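Local coordinates for protein ComZ (Thermus thermophilus, PDB 6QVI) that probably serves as a competence-associated pilin at the pilus tip that binds DNA for uptake during natural transformation, at residues V370-A381 and A399-G410; K29-E40 and F127-L135. All coordinates share one frame; numbering follows the deposited sequence.

Overall arrangement
Two ways of joining distant pieces of chain meet in this protein, each in its own domain. Contact 1, in the beta-solenoid, pairs one strand with another through evenly spaced backbone hydrogen bonds, and most of its residues are buried. Contact 2 belongs to the pseudopilin-like domain, where a helix lies on a sheet strand. It is only partly buried, and side chains do most of the work: aromatic and aliphatic groups along most of its length, with polar ones where the chain leaves for the solenoid. No secondary-structure element is shared. The contacts lie on opposite sides of the chain's centre, their own centres about 37 Å apart and their nearest atoms about 16 Å apart.

Contact 1 (V370-A381 and A399-G410); sequences VFGDVVLEGIDA and ATLAVLKLGGNG
L404 lays its side chain obliquely over two neighbours on the adjacent strand: its CD1 meets CG2 of V375 at 3.8 Å, and its CB lies 4.0 Å from CG of E377. A402 faces V375 on the same side of the sheet, whereas V374, L376, L401 and V403 line the other. There V403 turns CG1 away from its own carbonyl carbon (chi1 -76°), where CB of A381, past the bend in the chain, meets it at 3.8 Å. Between these two layers of side chains runs a parallel pairing, its bonds alternating from V374 N to T400 O (3.0 Å) up to G378 N to L404 O (2.7 Å, nearly straight at 175°). At the start of the pairing, T400 OG1 donates to D373 OD1 (2.9 Å), arriving almost in line with the carboxylate C-O bond. At the far end, G378 turns with positive phi close against L406, which opens a type I' turn to N409. Such parallel stacking of strands from successive coils is the hallmark of a beta-solenoid. Strand 374-377 is flanked on its second edge by strand 304-309, whose R305 takes the carboxylate of E377 in a salt bridge, and strand 398-406 is flanked by strand 432-437.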
loop_
_atom_site.group_PDB
_atom_site.type_symbol
_atom_site.label_atom_id
_atom_site.label_comp_id
_atom_site.label_asym_id
_atom_site.label_seq_id
_atom_site.Cartn_x
_atom_site.Cartn_y
_atom_site.Cartn_z
ATOM N N VAL A 370 3.604 7.672 21.728
ATOM C CA VAL A 370 4.729 8.019 20.894
ATOM C C VAL A 370 4.459 9.360 20.236
ATOM O O VAL A 370 3.445 9.518 19.601
ATOM C CB VAL A 370 4.953 6.963 19.817
ATOM C CG1 VAL A 370 6.180 7.285 19.032
ATOM C CG2 VAL A 370 5.146 5.595 20.416
ATOM N N PHE A 371 5.354 10.327 20.399
ATOM C CA PHE A 371 5.174 11.657 19.824
ATOM C C PHE A 371 6.257 11.892 18.817
ATOM O O PHE A 371 7.396 12.057 19.167
ATOM C CB PHE A 371 5.288 12.702 20.904
ATOM C CG PHE A 371 4.632 12.321 22.182
ATOM C CD1 PHE A 371 5.125 11.300 22.942
ATOM C CD2 PHE A 371 3.541 13.008 22.626
ATOM C CE1 PHE A 371 4.529 10.955 24.125
ATOM C CE2 PHE A 371 2.937 12.671 23.805
ATOM C CZ PHE A 371 3.436 11.644 24.557
ATOM N N GLY A 372 5.906 11.841 17.533
ATOM C CA GLY A 372 6.856 11.880 16.455
ATOM C C GLY A 372 7.421 10.490 16.264
ATOM O O GLY A 372 6.968 9.518 16.873
ATOM N N ASP A 373 8.447 10.398 15.432
ATOM C CA ASP A 373 9.042 9.111 15.109
ATOM C C ASP A 373 10.325 8.863 15.904
ATOM O O ASP A 373 11.168 9.754 16.051
ATOM C CB ASP A 373 9.308 9.055 13.608
ATOM C CG ASP A 373 8.045 9.355 12.781
ATOM O OD1 ASP A 373 7.379 8.396 12.334
ATOM O OD2 ASP A 373 7.707 10.552 12.584
ATOM N N VAL A 374 10.512 7.638 16.352
ATOM C CA VAL A 374 11.669 7.275 17.138
ATOM C C VAL A 374 12.415 6.093 16.578
ATOM O O VAL A 374 11.822 5.112 16.275
ATOM C CB VAL A 374 11.263 6.978 18.588
ATOM C CG1 VAL A 374 9.789 6.754 18.715
ATOM C CG2 VAL A 374 11.969 5.778 19.144
ATOM N N VAL A 375 13.726 6.190 16.450
ATOM C CA VAL A 375 14.501 5.075 15.956
ATOM C C VAL A 375 15.693 4.772 16.819
ATOM O O VAL A 375 16.471 5.638 17.091
ATOM C CB VAL A 375 14.935 5.256 14.499
ATOM C CG1 VAL A 375 14.776 6.666 14.078
ATOM C CG2 VAL A 375 16.358 4.834 14.276
ATOM N N LEU A 376 15.818 3.507 17.207
ATOM C CA LEU A 376 16.888 2.998 18.033
ATOM C C LEU A 376 17.786 2.136 17.225
ATOM O O LEU A 376 17.376 1.131 16.779
ATOM C CB LEU A 376 16.294 2.142 19.110
ATOM C CG LEU A 376 15.010 2.739 19.600
ATOM C CD1 LEU A 376 14.396 1.886 20.667
ATOM C CD2 LEU A 376 15.275 4.114 20.127
ATOM N N GLU A 377 19.027 2.512 17.043
ATOM C CA GLU A 377 19.914 1.699 16.265
ATOM C C GLU A 377 20.830 0.892 17.138
ATOM O O GLU A 377 21.415 1.414 18.031
ATOM C CB GLU A 377 20.757 2.569 15.355
ATOM C CG GLU A 377 19.958 3.552 14.540
ATOM C CD GLU A 377 20.794 4.372 13.587
ATOM O OE1 GLU A 377 21.579 3.824 12.804
ATOM O OE2 GLU A 377 20.658 5.588 13.616
ATOM N N GLY A 378 20.951 -0.390 16.858
ATOM C CA GLY A 378 21.810 -1.278 17.610
ATOM C C GLY A 378 21.185 -1.628 18.921
ATOM O O GLY A 378 21.847 -1.880 19.881
ATOM N N ILE A 379 19.883 -1.706 18.916
ATOM C CA ILE A 379 19.097 -1.937 20.118
ATOM C C ILE A 379 17.972 -2.867 19.707
ATOM O O ILE A 379 17.430 -2.723 18.611
ATOM C CB ILE A 379 18.526 -0.621 20.686
ATOM C CG1 ILE A 379 19.611 0.183 21.415
ATOM C CG2 ILE A 379 17.319 -0.893 21.586
ATOM C CD1 ILE A 379 19.144 1.569 21.837
ATOM N N ASP A 380 17.709 -3.884 20.509
ATOM C CA ASP A 380 16.511 -4.666 20.299
ATOM C C ASP A 380 15.396 -4.115 21.181
ATOM O O ASP A 380 15.631 -3.383 22.144
ATOM C CB ASP A 380 16.783 -6.143 20.576
ATOM C CG ASP A 380 17.623 -6.792 19.462
ATOM O OD1 ASP A 380 18.118 -7.941 19.601
ATOM O OD2 ASP A 380 17.776 -6.120 18.414
ATOM N N ALA A 381 14.166 -4.448 20.831
ATOM C CA ALA A 381 13.040 -4.027 21.639
ATOM C C ALA A 381 12.155 -5.225 21.892
ATOM O O ALA A 381 11.906 -6.007 20.971
ATOM C CB ALA A 381 12.252 -2.896 20.948
ATOM N N ALA A 399 2.672 7.355 13.908
ATOM C CA ALA A 399 4.065 7.471 14.310
ATOM C C ALA A 399 4.753 6.163 13.967
ATOM O O ALA A 399 4.108 5.185 13.582
ATOM C CB ALA A 399 4.186 7.802 15.796
ATOM N N THR A 400 6.069 6.137 14.157
ATOM C CA THR A 400 6.862 4.961 13.844
ATOM C C THR A 400 7.875 4.719 14.949
ATOM O O THR A 400 8.409 5.662 15.541
ATOM C CB THR A 400 7.618 5.132 12.525
ATOM O OG1 THR A 400 6.733 5.676 11.538
ATOM C CG2 THR A 400 8.154 3.811 12.030
ATOM N N LEU A 401 8.146 3.436 15.190
ATOM C CA LEU A 401 9.233 2.966 16.023
ATOM C C LEU A 401 10.144 2.177 15.108
ATOM O O LEU A 401 9.715 1.173 14.521
ATOM C CB LEU A 401 8.740 2.041 17.129
ATOM C CG LEU A 401 9.711 1.638 18.250
ATOM C CD1 LEU A 401 8.899 0.862 19.296
ATOM C CD2 LEU A 401 11.017 0.867 17.813
ATOM N N ALA A 402 11.406 2.569 15.030
ATOM C CA ALA A 402 12.364 1.796 14.259
ATOM C C ALA A 402 13.383 1.190 15.201
ATOM O O ALA A 402 13.915 1.882 16.073
ATOM C CB ALA A 402 13.081 2.649 13.228
ATOM N N VAL A 403 13.657 -0.091 15.007
ATOM C CA VAL A 403 14.808 -0.752 15.591
ATOM C C VAL A 403 15.676 -1.166 14.415
ATOM O O VAL A 403 15.286 -2.026 13.614
ATOM C CB VAL A 403 14.434 -1.949 16.476
ATOM C CG1 VAL A 403 13.883 -1.505 17.829
ATOM C CG2 VAL A 403 13.374 -2.783 15.780
ATOM N N LEU A 404 16.829 -0.533 14.290
ATOM C CA LEU A 404 17.743 -0.760 13.188
ATOM C C LEU A 404 19.004 -1.464 13.662
ATOM O O LEU A 404 19.391 -1.373 14.831
ATOM C CB LEU A 404 18.111 0.576 12.536
ATOM C CG LEU A 404 16.947 1.498 12.149
ATOM C CD1 LEU A 404 17.524 2.658 11.379
ATOM C CD2 LEU A 404 15.855 0.770 11.342
ATOM N N LYS A 405 19.660 -2.159 12.746
ATOM C CA LYS A 405 20.931 -2.766 13.097
ATOM C C LYS A 405 22.039 -1.729 13.050
ATOM O O LYS A 405 22.014 -0.792 12.259
ATOM C CB LYS A 405 21.278 -3.924 12.157
ATOM C CG LYS A 405 20.289 -5.053 12.178
ATOM C CD LYS A 405 20.826 -6.207 11.339
ATOM C CE LYS A 405 19.918 -7.413 11.434
ATOM N NZ LYS A 405 20.464 -8.537 10.632
ATOM N N LEU A 406 23.022 -1.903 13.910
ATOM C CA LEU A 406 24.188 -1.037 13.923
ATOM C C LEU A 406 25.387 -1.926 14.209
ATOM O O LEU A 406 25.459 -2.520 15.286
ATOM C CB LEU A 406 24.042 0.068 14.960
ATOM C CG LEU A 406 25.099 1.166 14.864
ATOM C CD1 LEU A 406 25.413 1.559 13.380
ATOM C CD2 LEU A 406 24.694 2.391 15.711
ATOM N N GLY A 407 26.289 -2.048 13.237
ATOM C CA GLY A 407 27.384 -2.993 13.346
ATOM C C GLY A 407 26.939 -4.434 13.514
ATOM O O GLY A 407 27.576 -5.211 14.243
ATOM N N GLY A 408 25.852 -4.810 12.845
ATOM C CA GLY A 408 25.306 -6.147 12.916
ATOM C C GLY A 408 24.537 -6.460 14.181
ATOM O O GLY A 408 23.879 -7.503 14.236
ATOM N N ASN A 409 24.517 -5.553 15.150
ATOM C CA ASN A 409 23.812 -5.716 16.407
ATOM C C ASN A 409 22.512 -4.932 16.381
ATOM O O ASN A 409 22.398 -3.882 15.738
ATOM C CB ASN A 409 24.668 -5.230 17.579
ATOM C CG ASN A 409 25.960 -5.999 17.725
ATOM O OD1 ASN A 409 25.955 -7.229 17.701
ATOM N ND2 ASN A 409 27.082 -5.280 17.813
ATOM N N GLY A 410 21.535 -5.458 17.092
ATOM C CA GLY A 410 20.267 -4.788 17.268
ATOM C C GLY A 410 19.328 -5.071 16.134
ATOM O O GLY A 410 19.549 -5.944 15.280
#

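Contact 2 (K29-E40 and F127-L135); sequences KAALFQQYVWRE and FRISNSDYL
F127 offers the edge of its ring to K29, whose CD lies in the ring plane 3.7 Å from CE2, while L32 comes up obliquely with CD2 3.9 Å from CD1 of the same ring. L32 is thus a bump set between two strand side chains, F127 before it and I129 after it; CG lying anti to the backbone N (chi1 -162°) points CD2 into the notch between them. I129 returns the fit by wedging between residues one helical turn apart, its CD1 4.0 Å from CG of L32 and its CG2 3.8 Å from CD2 of Y36. Were F127 an alanine, with no ring to set against K29, L32 and F518, a gap is likely to open between helix and sheet, leaving L32 less firmly held. The interlocking suits a helix running nearly along its strand, the axes 17° apart and 9.8 Å from each other at their closest, and it reflects the pilin-like fold, in which an N-terminal helix packs on an antiparallel sheet. Beyond I129, the Y36 ring turns its edge to the backbone, with S130 O in plane and 3.5 Å from CE2. N131 next lays its side chain obliquely across R39, close to CB, and slides past Y36. The guanidinium of R39 leads away from the strand: NH1 bonds Q35 OE1 and NE bonds the carbonyl of T53. Where the strand has given way to loop, E40 bends at chi2 (-98°) and brings its carboxylate up to S132, whose OG donates to OE2 at 2.9 Å; S132 N is modelled implausibly close to the same oxygen, so the details here are uncertain. Y134 then brings its ring edge, through CE2, to the backbone O of E40 as the chain heads toward the solenoid.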
loop_
_atom_site.group_PDB
_atom_site.type_symbol
_atom_site.label_atom_id
_atom_site.label_comp_id
_atom_site.label_asym_id
_atom_site.label_seq_id
_atom_site.Cartn_x
_atom_site.Cartn_y
_atom_site.Cartn_z
ATOM N N LYS A 29 -10.096 16.762 -21.790
ATOM C CA LYS A 29 -8.722 16.527 -21.381
ATOM C C LYS A 29 -8.542 16.880 -19.913
ATOM O O LYS A 29 -7.811 16.185 -19.199
ATOM C CB LYS A 29 -7.761 17.339 -22.251
ATOM C CG LYS A 29 -6.280 17.381 -21.781
ATOM C CD LYS A 29 -5.338 17.873 -22.914
ATOM C CE LYS A 29 -5.103 19.396 -22.882
ATOM N NZ LYS A 29 -3.954 19.869 -22.052
ATOM N N ALA A 30 -9.248 17.904 -19.433
ATOM C CA ALA A 30 -9.247 18.176 -18.008
ATOM C C ALA A 30 -9.969 17.077 -17.240
ATOM O O ALA A 30 -9.470 16.590 -16.212
ATOM C CB ALA A 30 -9.887 19.531 -17.724
ATOM N N ALA A 31 -11.137 16.658 -17.732
ATOM C CA ALA A 31 -11.858 15.591 -17.045
ATOM C C ALA A 31 -11.040 14.309 -17.053
ATOM O O ALA A 31 -11.045 13.558 -16.071
ATOM C CB ALA A 31 -13.233 15.360 -17.682
ATOM N N LEU A 32 -10.324 14.050 -18.151
ATOM C CA LEU A 32 -9.516 12.844 -18.232
ATOM C C LEU A 32 -8.380 12.898 -17.212
ATOM O O LEU A 32 -8.199 11.970 -16.414
ATOM C CB LEU A 32 -8.986 12.690 -19.652
ATOM C CG LEU A 32 -8.486 11.299 -20.052
ATOM C CD1 LEU A 32 -9.583 10.266 -19.796
ATOM C CD2 LEU A 32 -8.030 11.254 -21.520
ATOM N N PHE A 33 -7.673 14.030 -17.156
ATOM C CA PHE A 33 -6.668 14.223 -16.124
ATOM C C PHE A 33 -7.281 14.109 -14.737
ATOM O O PHE A 33 -6.613 13.649 -13.803
ATOM C CB PHE A 33 -5.986 15.595 -16.281
ATOM C CG PHE A 33 -4.956 15.901 -15.204
ATOM C CD1 PHE A 33 -5.284 16.690 -14.114
ATOM C CD2 PHE A 33 -3.677 15.393 -15.273
ATOM C CE1 PHE A 33 -4.349 16.981 -13.114
ATOM C CE2 PHE A 33 -2.739 15.652 -14.244
ATOM C CZ PHE A 33 -3.076 16.444 -13.183
ATOM N N GLN A 34 -8.532 14.538 -14.568
ATOM C CA GLN A 34 -9.112 14.455 -13.238
ATOM C C GLN A 34 -9.471 13.015 -12.896
ATOM O O GLN A 34 -9.368 12.598 -11.739
ATOM C CB GLN A 34 -10.340 15.347 -13.103
ATOM C CG GLN A 34 -10.688 15.499 -11.643
ATOM C CD GLN A 34 -12.123 15.871 -11.393
ATOM O OE1 GLN A 34 -13.009 15.011 -11.433
ATOM N NE2 GLN A 34 -12.362 17.129 -11.070
ATOM N N GLN A 35 -9.842 12.228 -13.903
ATOM C CA GLN A 35 -9.989 10.800 -13.697
ATOM C C GLN A 35 -8.645 10.162 -13.374
ATOM O O GLN A 35 -8.602 9.137 -12.687
ATOM C CB GLN A 35 -10.616 10.168 -14.938
ATOM C CG GLN A 35 -12.124 10.389 -15.021
ATOM C CD GLN A 35 -12.879 9.349 -14.218
ATOM O OE1 GLN A 35 -12.650 8.156 -14.377
ATOM N NE2 GLN A 35 -13.750 9.796 -13.325
ATOM N N TYR A 36 -7.542 10.768 -13.842
ATOM C CA TYR A 36 -6.214 10.258 -13.529
ATOM C C TYR A 36 -5.791 10.595 -12.100
ATOM O O TYR A 36 -5.123 9.792 -11.453
ATOM C CB TYR A 36 -5.187 10.808 -14.521
ATOM C CG TYR A 36 -3.780 10.863 -13.941
ATOM C CD1 TYR A 36 -3.263 12.037 -13.409
ATOM C CD2 TYR A 36 -2.977 9.717 -13.910
ATOM C CE1 TYR A 36 -2.001 12.081 -12.881
ATOM C CE2 TYR A 36 -1.690 9.748 -13.383
ATOM C CZ TYR A 36 -1.208 10.937 -12.867
ATOM O OH TYR A 36 0.068 10.997 -12.335
ATOM N N VAL A 37 -6.164 11.765 -11.599
ATOM C CA VAL A 37 -5.833 12.121 -10.220
ATOM C C VAL A 37 -6.764 11.428 -9.246
ATOM O O VAL A 37 -6.411 11.241 -8.080
ATOM C CB VAL A 37 -5.854 13.645 -9.978
ATOM C CG1 VAL A 37 -5.175 14.400 -11.123
ATOM C CG2 VAL A 37 -7.284 14.140 -9.732
ATOM N N TRP A 38 -7.985 11.085 -9.661
ATOM C CA TRP A 38 -8.834 10.420 -8.689
ATOM C C TRP A 38 -8.343 9.013 -8.387
ATOM O O TRP A 38 -8.567 8.513 -7.271
ATOM C CB TRP A 38 -10.294 10.380 -9.155
ATOM C CG TRP A 38 -11.178 9.905 -8.038
ATOM C CD1 TRP A 38 -11.374 10.517 -6.814
ATOM C CD2 TRP A 38 -11.932 8.688 -7.997
ATOM N NE1 TRP A 38 -12.212 9.757 -6.029
ATOM C CE2 TRP A 38 -12.572 8.633 -6.727
ATOM C CE3 TRP A 38 -12.135 7.644 -8.907
ATOM C CZ2 TRP A 38 -13.406 7.574 -6.356
ATOM C CZ3 TRP A 38 -12.958 6.595 -8.535
ATOM C CH2 TRP A 38 -13.587 6.568 -7.269
ATOM N N ARG A 39 -7.610 8.402 -9.315
ATOM C CA ARG A 39 -7.020 7.090 -9.092
ATOM C C ARG A 39 -5.639 7.156 -8.471
ATOM O O ARG A 39 -5.181 6.140 -7.938
ATOM C CB ARG A 39 -6.925 6.349 -10.423
ATOM C CG ARG A 39 -8.201 5.695 -10.830
ATOM C CD ARG A 39 -8.131 5.261 -12.251
ATOM N NE ARG A 39 -9.331 4.514 -12.610
ATOM C CZ ARG A 39 -10.489 5.071 -12.963
ATOM N NH1 ARG A 39 -10.620 6.396 -12.977
ATOM N NH2 ARG A 39 -11.519 4.294 -13.276
ATOM N N GLU A 40 -5.015 8.339 -8.397
ATOM C CA GLU A 40 -3.755 8.411 -7.687
ATOM C C GLU A 40 -3.984 8.572 -6.199
ATOM O O GLU A 40 -3.075 8.303 -5.410
ATOM C CB GLU A 40 -2.853 9.516 -8.271
ATOM C CG GLU A 40 -2.198 8.969 -9.563
ATOM C CD GLU A 40 -0.760 8.432 -9.394
ATOM O OE1 GLU A 40 0.016 8.950 -8.577
ATOM O OE2 GLU A 40 -0.432 7.394 -10.015
ATOM N N PHE A 127 -2.890 10.333 -25.374
ATOM C CA PHE A 127 -2.208 10.355 -24.095
ATOM C C PHE A 127 -1.666 8.981 -23.752
ATOM O O PHE A 127 -2.206 7.957 -24.163
ATOM C CB PHE A 127 -3.122 10.799 -22.975
ATOM C CG PHE A 127 -3.903 11.983 -23.283
ATOM C CD1 PHE A 127 -5.070 11.881 -24.014
ATOM C CD2 PHE A 127 -3.481 13.224 -22.838
ATOM C CE1 PHE A 127 -5.816 13.002 -24.300
ATOM C CE2 PHE A 127 -4.219 14.347 -23.139
ATOM C CZ PHE A 127 -5.392 14.231 -23.862
ATOM N N ARG A 128 -0.741 8.972 -22.822
ATOM C CA ARG A 128 -0.243 7.751 -22.254
ATOM C C ARG A 128 -0.531 8.022 -20.804
ATOM O O ARG A 128 -0.076 8.983 -20.268
ATOM C CB ARG A 128 1.227 7.598 -22.489
ATOM C CG ARG A 128 1.956 7.064 -21.287
ATOM C CD ARG A 128 2.833 5.895 -21.650
ATOM N NE ARG A 128 3.649 6.171 -22.811
ATOM C CZ ARG A 128 3.901 5.272 -23.744
ATOM N NH1 ARG A 128 3.395 4.053 -23.628
ATOM N NH2 ARG A 128 4.653 5.592 -24.784
ATOM N N ILE A 129 -1.325 7.181 -20.185
ATOM C CA ILE A 129 -1.757 7.370 -18.810
ATOM C C ILE A 129 -1.515 6.096 -18.028
ATOM O O ILE A 129 -2.021 5.028 -18.397
ATOM C CB ILE A 129 -3.238 7.755 -18.694
ATOM C CG1 ILE A 129 -3.555 8.932 -19.626
ATOM C CG2 ILE A 129 -3.605 8.050 -17.234
ATOM C CD1 ILE A 129 -5.005 9.304 -19.539
ATOM N N SER A 130 -0.772 6.210 -16.918
ATOM C CA SER A 130 -0.574 5.082 -16.018
ATOM C C SER A 130 -0.658 5.583 -14.585
ATOM O O SER A 130 -0.188 6.686 -14.281
ATOM C CB SER A 130 0.754 4.384 -16.333
ATOM O OG SER A 130 1.864 5.207 -16.023
ATOM N N ASN A 131 -1.323 4.812 -13.727
ATOM C CA ASN A 131 -1.466 5.187 -12.322
ATOM C C ASN A 131 -0.393 4.554 -11.423
ATOM O O ASN A 131 0.296 3.597 -11.788
ATOM C CB ASN A 131 -2.865 4.802 -11.828
ATOM C CG ASN A 131 -3.946 5.769 -12.324
ATOM O OD1 ASN A 131 -4.089 6.879 -11.798
ATOM N ND2 ASN A 131 -4.695 5.358 -13.368
ATOM N N SER A 132 -0.245 5.111 -10.223
ATOM C CA SER A 132 0.739 4.537 -9.311
ATOM C C SER A 132 0.323 3.138 -8.915
ATOM O O SER A 132 1.154 2.217 -8.875
ATOM C CB SER A 132 0.944 5.408 -8.066
ATOM O OG SER A 132 1.762 6.532 -8.352
ATOM N N ASP A 133 -0.970 2.966 -8.632
ATOM C CA ASP A 133 -1.537 1.730 -8.101
ATOM C C ASP A 133 -0.792 1.304 -6.827
ATOM O O ASP A 133 -0.019 0.339 -6.792
ATOM C CB ASP A 133 -1.550 0.630 -9.167
ATOM C CG ASP A 133 -2.219 -0.661 -8.677
ATOM O OD1 ASP A 133 -2.933 -0.606 -7.643
ATOM O OD2 ASP A 133 -2.048 -1.722 -9.332
ATOM N N TYR A 134 -1.057 2.069 -5.771
ATOM C CA TYR A 134 -0.488 1.769 -4.465
ATOM C C TYR A 134 -0.870 0.348 -4.084
ATOM O O TYR A 134 -2.047 0.046 -3.869
ATOM C CB TYR A 134 -1.007 2.783 -3.437
ATOM C CG TYR A 134 -0.327 4.155 -3.494
ATOM C CD1 TYR A 134 1.036 4.291 -3.212
ATOM C CD2 TYR A 134 -1.023 5.299 -3.911
ATOM C CE1 TYR A 134 1.669 5.529 -3.263
ATOM C CE2 TYR A 134 -0.393 6.545 -3.981
ATOM C CZ TYR A 134 0.959 6.652 -3.657
ATOM O OH TYR A 134 1.618 7.867 -3.710
ATOM N N LEU A 135 0.138 -0.510 -3.943
ATOM C CA LEU A 135 -0.106 -1.923 -3.678
ATOM C C LEU A 135 -0.798 -2.121 -2.345
ATOM O O LEU A 135 -0.492 -1.445 -1.346
ATOM C CB LEU A 135 1.207 -2.697 -3.714
ATOM C CG LEU A 135 1.845 -2.662 -5.100
ATOM C CD1 LEU A 135 2.957 -3.679 -5.215
ATOM C CD2 LEU A 135 0.756 -2.921 -6.167
#